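Local coordinates for protein interleukin-1beta (PDB 2WRY) that probably acts as a secreted inflammatory cytokine that binds the interleukin-1 receptor, this chain being the C-terminal cytokine part of a longer protein, at residues Ala3-Ser11 with Val96-Thr106; Gln42-Pro53 with Met65-Tyr74. All coordinates share one frame; numbering follows the deposited sequence.

In the fold
Both contacts join antiparallel strands of one curled sheet in this beta-trefoil cytokine. Strand 4-16 lies between strands 99-100 and 45-53 in that sheet, and strand 45-53 pairs in turn with 66-71. Contact 1 is a surface contact about 14 Å from the centre of the chain to its own centre. It has three backbone hydrogen bonds, and its partner segment is mostly loop. Contact 2 lies deeper, about 8 Å by the same measure. It has six backbone hydrogen bonds and a face of leucine, isoleucine and valine side chains. Contact 1 has charged residues, Arg5 and Asp99, within the pairing itself. In contact 2 the touching charged side chains, Arg45 and Lys72, lie at one end.

Contact 1 of 2, residues Ala3-Ser11 with Val96-Thr106; sequences AFRYTRSQS and VMRDIDSVELT
The carbonyl oxygen of Arg98 meets two donors from the facing strand. Tyr6 N donates a hydrogen bond to Arg98 O, 2.9 Å. Arg5 CA adds a weaker C-H...O contact, 3.4 Å from Arg98 O. Phe4 and Ile100 form an antiparallel hydrogen-bonded pair. Phe4 N donates to Ile100 O, and Ile100 N donates to Phe4 O almost straight, at 179°. Arg5 and Asp99 make the adjacent non-hydrogen-bonded pair. Here Asp99 OD1 meets the aliphatic CG of Arg5 at 3.4 Å, while the guanidinium leads away. Asp99 OD2 is taken by Arg98 NE in a salt bridge of 2.7 Å, reached from above the carboxylate plane. On the other face of the strands, Ile100 CG2 touches the edge of the Phe4 ring, 3.9 Å from CD1. The Tyr6 ring swings to the carbonyl side of its residue (CG anti to N, chi1 179°). This brings Tyr6 CE2 to 3.4 Å from Val96 CG1. It also sets Tyr6 OH 2.8 Å from Ser9 OG, in a hydrogen bond that either could donate. A leucine in place of Tyr6 would probably leave Ser9 OG without this mate and Val96 CG1 with less apolar cover. On its other side, strand 4-16 of the trefoil pairs with strand 45-53. There the backbones of Arg5 and Arg52 are hydrogen-bonded, and Thr7 with Arg8 forms a classic beta bulge facing Leu50.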
loop_
_atom_site.group_PDB
_atom_site.type_symbol
_atom_site.label_atom_id
_atom_site.label_comp_id
_atom_site.label_asym_id
_atom_site.label_seq_id
_atom_site.Cartn_x
_atom_site.Cartn_y
_atom_site.Cartn_z
ATOM N N ALA A 3 -1.247 -20.613 2.200
ATOM C CA ALA A 3 -0.610 -19.618 3.102
ATOM C C ALA A 3 -1.590 -18.529 3.546
ATOM O O ALA A 3 -1.746 -18.332 4.745
ATOM C CB ALA A 3 0.652 -19.032 2.480
ATOM N N PHE A 4 -2.259 -17.838 2.607
ATOM C CA PHE A 4 -3.331 -16.898 2.966
ATOM C C PHE A 4 -4.583 -17.138 2.107
ATOM O O PHE A 4 -4.463 -17.437 0.919
ATOM C CB PHE A 4 -2.899 -15.439 2.761
ATOM C CG PHE A 4 -1.607 -15.070 3.434
ATOM C CD1 PHE A 4 -0.408 -15.091 2.722
ATOM C CD2 PHE A 4 -1.597 -14.682 4.771
ATOM C CE1 PHE A 4 0.809 -14.740 3.336
ATOM C CE2 PHE A 4 -0.380 -14.325 5.398
ATOM C CZ PHE A 4 0.808 -14.353 4.674
ATOM N N ARG A 5 -5.768 -16.998 2.704
ATOM C CA ARG A 5 -7.029 -17.067 1.957
ATOM C C ARG A 5 -7.820 -15.801 2.154
ATOM O O ARG A 5 -7.914 -15.283 3.265
ATOM C CB ARG A 5 -7.896 -18.234 2.427
ATOM C CG ARG A 5 -7.464 -19.575 1.899
ATOM C CD ARG A 5 -8.406 -20.688 2.376
ATOM N NE ARG A 5 -8.895 -20.445 3.736
ATOM C CZ ARG A 5 -8.163 -20.574 4.844
ATOM N NH1 ARG A 5 -6.886 -20.950 4.777
ATOM N NH2 ARG A 5 -8.711 -20.310 6.025
ATOM N N TYR A 6 -8.373 -15.298 1.060
ATOM C CA TYR A 6 -9.158 -14.067 1.043
ATOM C C TYR A 6 -10.377 -14.200 1.938
ATOM O O TYR A 6 -11.055 -15.224 1.912
ATOM C CB TYR A 6 -9.627 -13.858 -0.393
ATOM C CG TYR A 6 -10.491 -12.655 -0.661
ATOM C CD1 TYR A 6 -11.874 -12.717 -0.520
ATOM C CD2 TYR A 6 -9.949 -11.488 -1.178
ATOM C CE1 TYR A 6 -12.677 -11.614 -0.810
ATOM C CE2 TYR A 6 -10.730 -10.387 -1.471
ATOM C CZ TYR A 6 -12.107 -10.456 -1.290
ATOM O OH TYR A 6 -12.891 -9.379 -1.597
ATOM N N THR A 7 -10.672 -13.158 2.718
ATOM C CA THR A 7 -11.914 -13.136 3.495
ATOM C C THR A 7 -12.925 -12.094 2.989
ATOM O O THR A 7 -14.101 -12.419 2.756
ATOM C CB THR A 7 -11.646 -13.001 5.031
ATOM O OG1 THR A 7 -11.125 -11.717 5.327
ATOM C CG2 THR A 7 -10.634 -13.977 5.450
ATOM N N ARG A 8 -12.490 -10.854 2.814
ATOM C CA ARG A 8 -13.402 -9.803 2.368
ATOM C C ARG A 8 -12.612 -8.585 1.999
ATOM O O ARG A 8 -11.448 -8.479 2.396
ATOM C CB ARG A 8 -14.395 -9.435 3.469
ATOM C CG ARG A 8 -13.746 -8.918 4.725
ATOM C CD ARG A 8 -14.828 -8.535 5.730
ATOM N NE ARG A 8 -14.240 -8.171 7.016
ATOM C CZ ARG A 8 -13.937 -9.042 7.977
ATOM N NH1 ARG A 8 -14.172 -10.345 7.800
ATOM N NH2 ARG A 8 -13.401 -8.606 9.115
ATOM N N SER A 9 -13.233 -7.683 1.247
ATOM C CA SER A 9 -12.637 -6.379 0.967
ATOM C C SER A 9 -13.449 -5.255 1.548
ATOM O O SER A 9 -14.686 -5.356 1.686
ATOM C CB SER A 9 -12.502 -6.111 -0.527
ATOM O OG SER A 9 -11.558 -6.983 -1.071
ATOM N N GLN A 10 -12.736 -4.179 1.866
ATOM C CA GLN A 10 -13.339 -2.942 2.321
ATOM C C GLN A 10 -12.630 -1.756 1.710
ATOM O O GLN A 10 -11.392 -1.743 1.617
ATOM C CB GLN A 10 -13.316 -2.856 3.853
ATOM C CG GLN A 10 -14.120 -1.684 4.408
ATOM C CD GLN A 10 -14.199 -1.715 5.918
ATOM O OE1 GLN A 10 -13.884 -2.738 6.548
ATOM N NE2 GLN A 10 -14.640 -0.599 6.518
ATOM N N SER A 11 -13.400 -0.764 1.283
ATOM C CA SER A 11 -12.833 0.394 0.629
ATOM C C SER A 11 -12.501 1.433 1.682
ATOM O O SER A 11 -13.315 1.697 2.592
ATOM C CB SER A 11 -13.825 0.960 -0.392
ATOM O OG SER A 11 -14.162 -0.030 -1.357
ATOM N N VAL A 96 -8.772 -10.305 -8.368
ATOM C CA VAL A 96 -8.829 -10.570 -6.941
ATOM C C VAL A 96 -8.384 -11.999 -6.693
ATOM O O VAL A 96 -8.867 -12.928 -7.340
ATOM C CB VAL A 96 -10.237 -10.328 -6.370
ATOM C CG1 VAL A 96 -10.211 -10.450 -4.833
ATOM C CG2 VAL A 96 -10.756 -8.970 -6.794
ATOM N N MET A 97 -7.444 -12.166 -5.770
ATOM C CA MET A 97 -6.814 -13.457 -5.516
ATOM C C MET A 97 -7.402 -14.131 -4.285
ATOM O O MET A 97 -7.349 -13.612 -3.173
ATOM C CB MET A 97 -5.300 -13.272 -5.396
ATOM C CG MET A 97 -4.661 -12.964 -6.745
ATOM S SD MET A 97 -3.100 -12.115 -6.578
ATOM C CE MET A 97 -3.659 -10.430 -6.227
ATOM N N ARG A 98 -8.043 -15.266 -4.512
ATOM C CA ARG A 98 -8.624 -16.042 -3.451
ATOM C C ARG A 98 -7.522 -16.648 -2.584
ATOM O O ARG A 98 -7.618 -16.673 -1.366
ATOM C CB ARG A 98 -9.495 -17.146 -4.073
ATOM C CG ARG A 98 -9.914 -18.243 -3.157
ATOM C CD ARG A 98 -10.520 -19.393 -3.988
ATOM N NE ARG A 98 -9.525 -19.949 -4.911
ATOM C CZ ARG A 98 -9.538 -19.855 -6.246
ATOM N NH1 ARG A 98 -10.526 -19.234 -6.897
ATOM N NH2 ARG A 98 -8.542 -20.399 -6.935
ATOM N N ASP A 99 -6.477 -17.125 -3.243
ATOM C CA ASP A 99 -5.405 -17.847 -2.566
ATOM C C ASP A 99 -4.049 -17.239 -2.830
ATOM O O ASP A 99 -3.672 -16.969 -3.974
ATOM C CB ASP A 99 -5.379 -19.311 -3.015
ATOM C CG ASP A 99 -6.613 -20.071 -2.590
ATOM O OD1 ASP A 99 -6.856 -20.218 -1.372
ATOM O OD2 ASP A 99 -7.339 -20.532 -3.493
ATOM N N ILE A 100 -3.299 -17.042 -1.746
ATOM C CA ILE A 100 -1.902 -16.616 -1.838
ATOM C C ILE A 100 -1.114 -17.757 -1.254
ATOM O O ILE A 100 -1.057 -17.905 -0.029
ATOM C CB ILE A 100 -1.604 -15.365 -0.994
ATOM C CG1 ILE A 100 -2.507 -14.199 -1.373
ATOM C CG2 ILE A 100 -0.126 -15.021 -1.140
ATOM C CD1 ILE A 100 -2.336 -13.700 -2.757
ATOM N N ASP A 101 -0.535 -18.575 -2.127
ATOM C CA ASP A 101 -0.005 -19.863 -1.712
ATOM C C ASP A 101 1.344 -20.164 -2.342
ATOM O O ASP A 101 1.739 -21.331 -2.472
ATOM C CB ASP A 101 -1.024 -20.989 -1.993
ATOM C CG ASP A 101 -1.429 -21.082 -3.465
ATOM O OD1 ASP A 101 -0.979 -20.262 -4.315
ATOM O OD2 ASP A 101 -2.217 -22.008 -3.784
ATOM N N SER A 102 2.053 -19.097 -2.708
ATOM C CA SER A 102 3.415 -19.204 -3.225
ATOM C C SER A 102 4.252 -17.981 -2.826
ATOM O O SER A 102 3.704 -16.890 -2.578
ATOM C CB SER A 102 3.394 -19.308 -4.747
ATOM O OG SER A 102 2.917 -18.097 -5.331
ATOM N N VAL A 103 5.574 -18.143 -2.799
ATOM C CA VAL A 103 6.459 -17.003 -2.541
ATOM C C VAL A 103 6.171 -15.906 -3.563
ATOM O O VAL A 103 6.118 -14.723 -3.225
ATOM C CB VAL A 103 7.972 -17.429 -2.534
ATOM C CG1 VAL A 103 8.887 -16.222 -2.382
ATOM C CG2 VAL A 103 8.227 -18.415 -1.409
ATOM N N GLU A 104 5.940 -16.318 -4.805
ATOM C CA GLU A 104 5.642 -15.385 -5.908
ATOM C C GLU A 104 4.430 -14.514 -5.594
ATOM O O GLU A 104 4.498 -13.304 -5.735
ATOM C CB GLU A 104 5.398 -16.134 -7.222
ATOM C CG GLU A 104 5.557 -15.264 -8.447
ATOM C CD GLU A 104 4.619 -15.647 -9.597
ATOM O OE1 GLU A 104 3.822 -16.617 -9.457
ATOM O OE2 GLU A 104 4.687 -14.967 -10.659
ATOM N N LEU A 105 3.328 -15.145 -5.181
ATOM C CA LEU A 105 2.075 -14.400 -4.915
ATOM C C LEU A 105 2.157 -13.593 -3.629
ATOM O O LEU A 105 1.390 -12.659 -3.440
ATOM C CB LEU A 105 0.887 -15.351 -4.846
ATOM C CG LEU A 105 0.454 -15.887 -6.209
ATOM C CD1 LEU A 105 -0.510 -17.038 -5.963
ATOM C CD2 LEU A 105 -0.176 -14.761 -7.026
ATOM N N THR A 106 3.078 -13.958 -2.742
ATOM C CA THR A 106 3.252 -13.184 -1.501
ATOM C C THR A 106 3.653 -11.721 -1.773
ATOM O O THR A 106 3.473 -10.861 -0.889
ATOM C CB THR A 106 4.199 -13.902 -0.523
ATOM O OG1 THR A 106 3.602 -15.160 -0.163
ATOM C CG2 THR A 106 4.410 -13.083 0.742
#

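Contact 2 of 2, residues Gln42-Pro53 with Met65-Tyr74; sequences QKVRLNIALYRP and MPVALGIKGY
Asn47 and Gly70 exchange backbone hydrogen bonds, as do Ala49 and Ala68, so N and O of all four are satisfied across the strands. Tyr51 N donates to Pro66 O at one end, 2.9 Å, and Lys72 N to Arg45 O at the other. Val67 CA approaches Ala49 O to 3.0 Å as a second, C-H donor. Past the last direct bond, waters take over. One accepts from Arg45 N and donates to Lys72 O, 2.7 Å away. Another donates to Gln42 O and also hydrogen-bonds Tyr74 OH. The two strands are neighbours in the curled sheet of the beta-trefoil, and the chain turns from Ile71 to Tyr74 in a type II beta turn. On one face, Ile48 CG2 packs against Val67 CG1 at 3.6 Å, the two side chains crossing at a slant, and Leu46 lies alongside Ile71. On the other face, Tyr51 CE2 meets Ala68 CB at 3.8 Å. CG of Tyr51 stands anti to the carbonyl carbon (chi1 -74°), which places Pro66 O at the ring edge. Tyr51 OH hydrogen-bonds to Met97 O. The Arg45 and Lys72 side chains run alongside each other in one direction, bringing like charges near, with Arg45 NH2 4.4 Å from Lys72 NZ.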
loop_
_atom_site.group_PDB
_atom_site.type_symbol
_atom_site.label_atom_id
_atom_site.label_comp_id
_atom_site.label_asym_id
_atom_site.label_seq_id
_atom_site.Cartn_x
_atom_site.Cartn_y
_atom_site.Cartn_z
ATOM N N GLN A 42 -7.824 12.600 -9.806
ATOM C CA GLN A 42 -8.802 11.877 -9.019
ATOM C C GLN A 42 -8.110 11.095 -7.904
ATOM O O GLN A 42 -7.234 10.254 -8.164
ATOM C CB GLN A 42 -9.647 10.960 -9.910
ATOM C CG GLN A 42 -10.510 11.779 -10.864
ATOM C CD GLN A 42 -11.234 10.965 -11.928
ATOM O OE1 GLN A 42 -11.246 9.738 -11.902
ATOM N NE2 GLN A 42 -11.873 11.668 -12.864
ATOM N N LYS A 43 -8.512 11.393 -6.675
ATOM C CA LYS A 43 -7.947 10.746 -5.491
ATOM C C LYS A 43 -8.166 9.236 -5.515
ATOM O O LYS A 43 -9.260 8.753 -5.816
ATOM C CB LYS A 43 -8.600 11.375 -4.245
ATOM C CG LYS A 43 -8.261 10.748 -2.947
ATOM C CD LYS A 43 -8.733 11.644 -1.816
ATOM C CE LYS A 43 -10.206 11.481 -1.560
ATOM N NZ LYS A 43 -10.490 12.000 -0.208
ATOM N N VAL A 44 -7.109 8.502 -5.190
ATOM C CA VAL A 44 -7.159 7.065 -5.119
ATOM C C VAL A 44 -7.756 6.596 -3.788
ATOM O O VAL A 44 -7.382 7.108 -2.734
ATOM C CB VAL A 44 -5.737 6.490 -5.359
ATOM C CG1 VAL A 44 -5.622 5.064 -4.837
ATOM C CG2 VAL A 44 -5.377 6.611 -6.844
ATOM N N ARG A 45 -8.705 5.660 -3.852
ATOM C CA ARG A 45 -9.160 4.933 -2.663
ATOM C C ARG A 45 -8.576 3.533 -2.745
ATOM O O ARG A 45 -8.224 3.062 -3.846
ATOM C CB ARG A 45 -10.687 4.851 -2.582
ATOM C CG ARG A 45 -11.315 6.189 -2.252
ATOM C CD ARG A 45 -12.415 6.053 -1.207
ATOM N NE ARG A 45 -13.530 5.189 -1.579
ATOM C CZ ARG A 45 -14.370 4.615 -0.713
ATOM N NH1 ARG A 45 -14.233 4.794 0.605
ATOM N NH2 ARG A 45 -15.358 3.854 -1.173
ATOM N N LEU A 46 -8.433 2.872 -1.602
ATOM C CA LEU A 46 -7.896 1.512 -1.585
ATOM C C LEU A 46 -9.001 0.510 -1.324
ATOM O O LEU A 46 -9.826 0.705 -0.424
ATOM C CB LEU A 46 -6.800 1.348 -0.511
ATOM C CG LEU A 46 -5.565 2.242 -0.642
ATOM C CD1 LEU A 46 -4.541 1.893 0.441
ATOM C CD2 LEU A 46 -4.897 2.120 -2.055
ATOM N N ASN A 47 -9.026 -0.568 -2.093
ATOM C CA ASN A 47 -9.923 -1.659 -1.771
ATOM C C ASN A 47 -9.017 -2.645 -1.057
ATOM O O ASN A 47 -8.207 -3.337 -1.699
ATOM C CB ASN A 47 -10.523 -2.282 -3.038
ATOM C CG ASN A 47 -12.014 -2.615 -2.872
ATOM O OD1 ASN A 47 -12.528 -2.801 -1.752
ATOM N ND2 ASN A 47 -12.698 -2.766 -3.999
ATOM N N ILE A 48 -9.097 -2.650 0.265
ATOM C CA ILE A 48 -8.207 -3.462 1.096
ATOM C C ILE A 48 -8.777 -4.853 1.291
ATOM O O ILE A 48 -9.815 -5.033 1.945
ATOM C CB ILE A 48 -7.904 -2.791 2.453
ATOM C CG1 ILE A 48 -7.298 -1.399 2.193
ATOM C CG2 ILE A 48 -6.959 -3.700 3.277
ATOM C CD1 ILE A 48 -6.784 -0.680 3.438
ATOM N N ALA A 49 -8.130 -5.835 0.666
ATOM C CA ALA A 49 -8.587 -7.227 0.788
ATOM C C ALA A 49 -7.955 -7.829 2.023
ATOM O O ALA A 49 -6.718 -7.922 2.120
ATOM C CB ALA A 49 -8.161 -8.035 -0.419
ATOM N N LEU A 50 -8.788 -8.233 2.967
ATOM C CA LEU A 50 -8.291 -8.895 4.157
ATOM C C LEU A 50 -8.159 -10.394 3.952
ATOM O O LEU A 50 -9.077 -11.034 3.428
ATOM C CB LEU A 50 -9.215 -8.569 5.347
ATOM C CG LEU A 50 -8.933 -9.158 6.720
ATOM C CD1 LEU A 50 -7.586 -8.669 7.232
ATOM C CD2 LEU A 50 -10.102 -8.815 7.682
ATOM N N TYR A 51 -7.022 -10.945 4.377
ATOM C CA TYR A 51 -6.743 -12.380 4.284
ATOM C C TYR A 51 -6.678 -13.012 5.669
ATOM O O TYR A 51 -6.388 -12.324 6.657
ATOM C CB TYR A 51 -5.414 -12.602 3.523
ATOM C CG TYR A 51 -5.575 -12.345 2.038
ATOM C CD1 TYR A 51 -5.758 -13.414 1.135
ATOM C CD2 TYR A 51 -5.583 -11.041 1.530
ATOM C CE1 TYR A 51 -5.959 -13.165 -0.238
ATOM C CE2 TYR A 51 -5.768 -10.791 0.178
ATOM C CZ TYR A 51 -5.954 -11.858 -0.698
ATOM O OH TYR A 51 -6.148 -11.567 -2.029
ATOM N N ARG A 52 -6.970 -14.305 5.728
ATOM C CA ARG A 52 -6.693 -15.143 6.896
ATOM C C ARG A 52 -5.523 -16.086 6.588
ATOM O O ARG A 52 -5.518 -16.729 5.539
ATOM C CB ARG A 52 -7.926 -15.969 7.258
ATOM C CG ARG A 52 -9.080 -15.168 7.864
ATOM C CD ARG A 52 -10.276 -16.083 8.213
ATOM N NE ARG A 52 -11.472 -15.312 8.562
ATOM C CZ ARG A 52 -12.688 -15.481 8.044
ATOM N NH1 ARG A 52 -12.941 -16.417 7.129
ATOM N NH2 ARG A 52 -13.678 -14.718 8.466
ATOM N N PRO A 53 -4.536 -16.195 7.506
ATOM C CA PRO A 53 -3.439 -17.158 7.302
ATOM C C PRO A 53 -3.946 -18.604 7.283
ATOM O O PRO A 53 -4.925 -18.923 7.961
ATOM C CB PRO A 53 -2.530 -16.938 8.527
ATOM C CG PRO A 53 -2.923 -15.614 9.072
ATOM C CD PRO A 53 -4.380 -15.450 8.768
ATOM N N MET A 65 -2.324 -8.774 10.239
ATOM C CA MET A 65 -3.574 -8.513 9.544
ATOM C C MET A 65 -3.025 -8.458 8.127
ATOM O O MET A 65 -2.661 -7.391 7.646
ATOM C CB MET A 65 -4.152 -7.135 9.854
ATOM C CG MET A 65 -5.244 -7.066 10.900
ATOM S SD MET A 65 -5.877 -5.364 10.961
ATOM C CE MET A 65 -7.020 -5.371 9.575
ATOM N N PRO A 66 -2.941 -9.620 7.461
ATOM C CA PRO A 66 -2.365 -9.628 6.120
ATOM C C PRO A 66 -3.413 -9.132 5.121
ATOM O O PRO A 66 -4.579 -9.559 5.193
ATOM C CB PRO A 66 -2.015 -11.103 5.888
ATOM C CG PRO A 66 -2.928 -11.900 6.829
ATOM C CD PRO A 66 -3.419 -10.943 7.903
ATOM N N VAL A 67 -3.016 -8.211 4.247
ATOM C CA VAL A 67 -3.944 -7.594 3.297
ATOM C C VAL A 67 -3.322 -7.480 1.916
ATOM O O VAL A 67 -2.092 -7.465 1.784
ATOM C CB VAL A 67 -4.386 -6.161 3.743
ATOM C CG1 VAL A 67 -5.108 -6.192 5.078
ATOM C CG2 VAL A 67 -3.171 -5.174 3.820
ATOM N N ALA A 68 -4.175 -7.400 0.879
ATOM C CA ALA A 68 -3.714 -6.933 -0.435
ATOM C C ALA A 68 -4.333 -5.554 -0.630
ATOM O O ALA A 68 -5.443 -5.302 -0.136
ATOM C CB ALA A 68 -4.136 -7.870 -1.557
ATOM N N LEU A 69 -3.636 -4.681 -1.358
ATOM C CA LEU A 69 -4.058 -3.278 -1.522
ATOM C C LEU A 69 -4.436 -3.023 -2.972
ATOM O O LEU A 69 -3.570 -2.907 -3.840
ATOM C CB LEU A 69 -2.955 -2.341 -1.076
ATOM C CG LEU A 69 -2.508 -2.582 0.371
ATOM C CD1 LEU A 69 -1.352 -1.660 0.695
ATOM C CD2 LEU A 69 -3.686 -2.339 1.323
ATOM N N GLY A 70 -5.746 -2.994 -3.226
ATOM C CA GLY A 70 -6.264 -2.747 -4.559
ATOM C C GLY A 70 -6.437 -1.251 -4.776
ATOM O O GLY A 70 -6.817 -0.517 -3.857
ATOM N N ILE A 71 -6.098 -0.791 -5.973
ATOM C CA ILE A 71 -6.257 0.615 -6.328
ATOM C C ILE A 71 -7.662 0.725 -6.906
ATOM O O ILE A 71 -7.884 0.321 -8.066
ATOM C CB ILE A 71 -5.200 1.059 -7.373
ATOM C CG1 ILE A 71 -3.779 0.654 -6.938
ATOM C CG2 ILE A 71 -5.292 2.566 -7.610
ATOM C CD1 ILE A 71 -3.433 1.121 -5.500
ATOM N N LYS A 72 -8.601 1.205 -6.081
ATOM C CA LYS A 72 -10.030 1.072 -6.357
ATOM C C LYS A 72 -10.416 1.744 -7.669
ATOM O O LYS A 72 -10.122 2.914 -7.901
ATOM C CB LYS A 72 -10.860 1.641 -5.201
ATOM C CG LYS A 72 -12.355 1.443 -5.415
ATOM C CD LYS A 72 -13.043 1.796 -4.091
ATOM C CE LYS A 72 -14.518 1.371 -4.083
ATOM N NZ LYS A 72 -15.267 1.981 -5.194
ATOM N N GLY A 73 -11.044 0.959 -8.538
ATOM C CA GLY A 73 -11.528 1.446 -9.833
ATOM C C GLY A 73 -10.544 1.364 -10.988
ATOM O O GLY A 73 -10.906 1.678 -12.145
ATOM N N TYR A 74 -9.309 0.965 -10.686
ATOM C CA TYR A 74 -8.288 0.878 -11.705
ATOM C C TYR A 74 -7.825 -0.556 -12.001
ATOM O O TYR A 74 -6.964 -0.752 -12.872
ATOM C CB TYR A 74 -7.094 1.732 -11.309
ATOM C CG TYR A 74 -7.345 3.219 -11.263
ATOM C CD1 TYR A 74 -7.646 3.868 -10.059
ATOM C CD2 TYR A 74 -7.228 3.993 -12.417
ATOM C CE1 TYR A 74 -7.805 5.251 -10.005
ATOM C CE2 TYR A 74 -7.398 5.387 -12.375
ATOM C CZ TYR A 74 -7.677 5.997 -11.166
ATOM O OH TYR A 74 -7.842 7.362 -11.112
HETATM O O HOH W 1 -5.700 9.111 -9.951
HETATM O O HOH W 2 -9.865 5.232 -6.459
#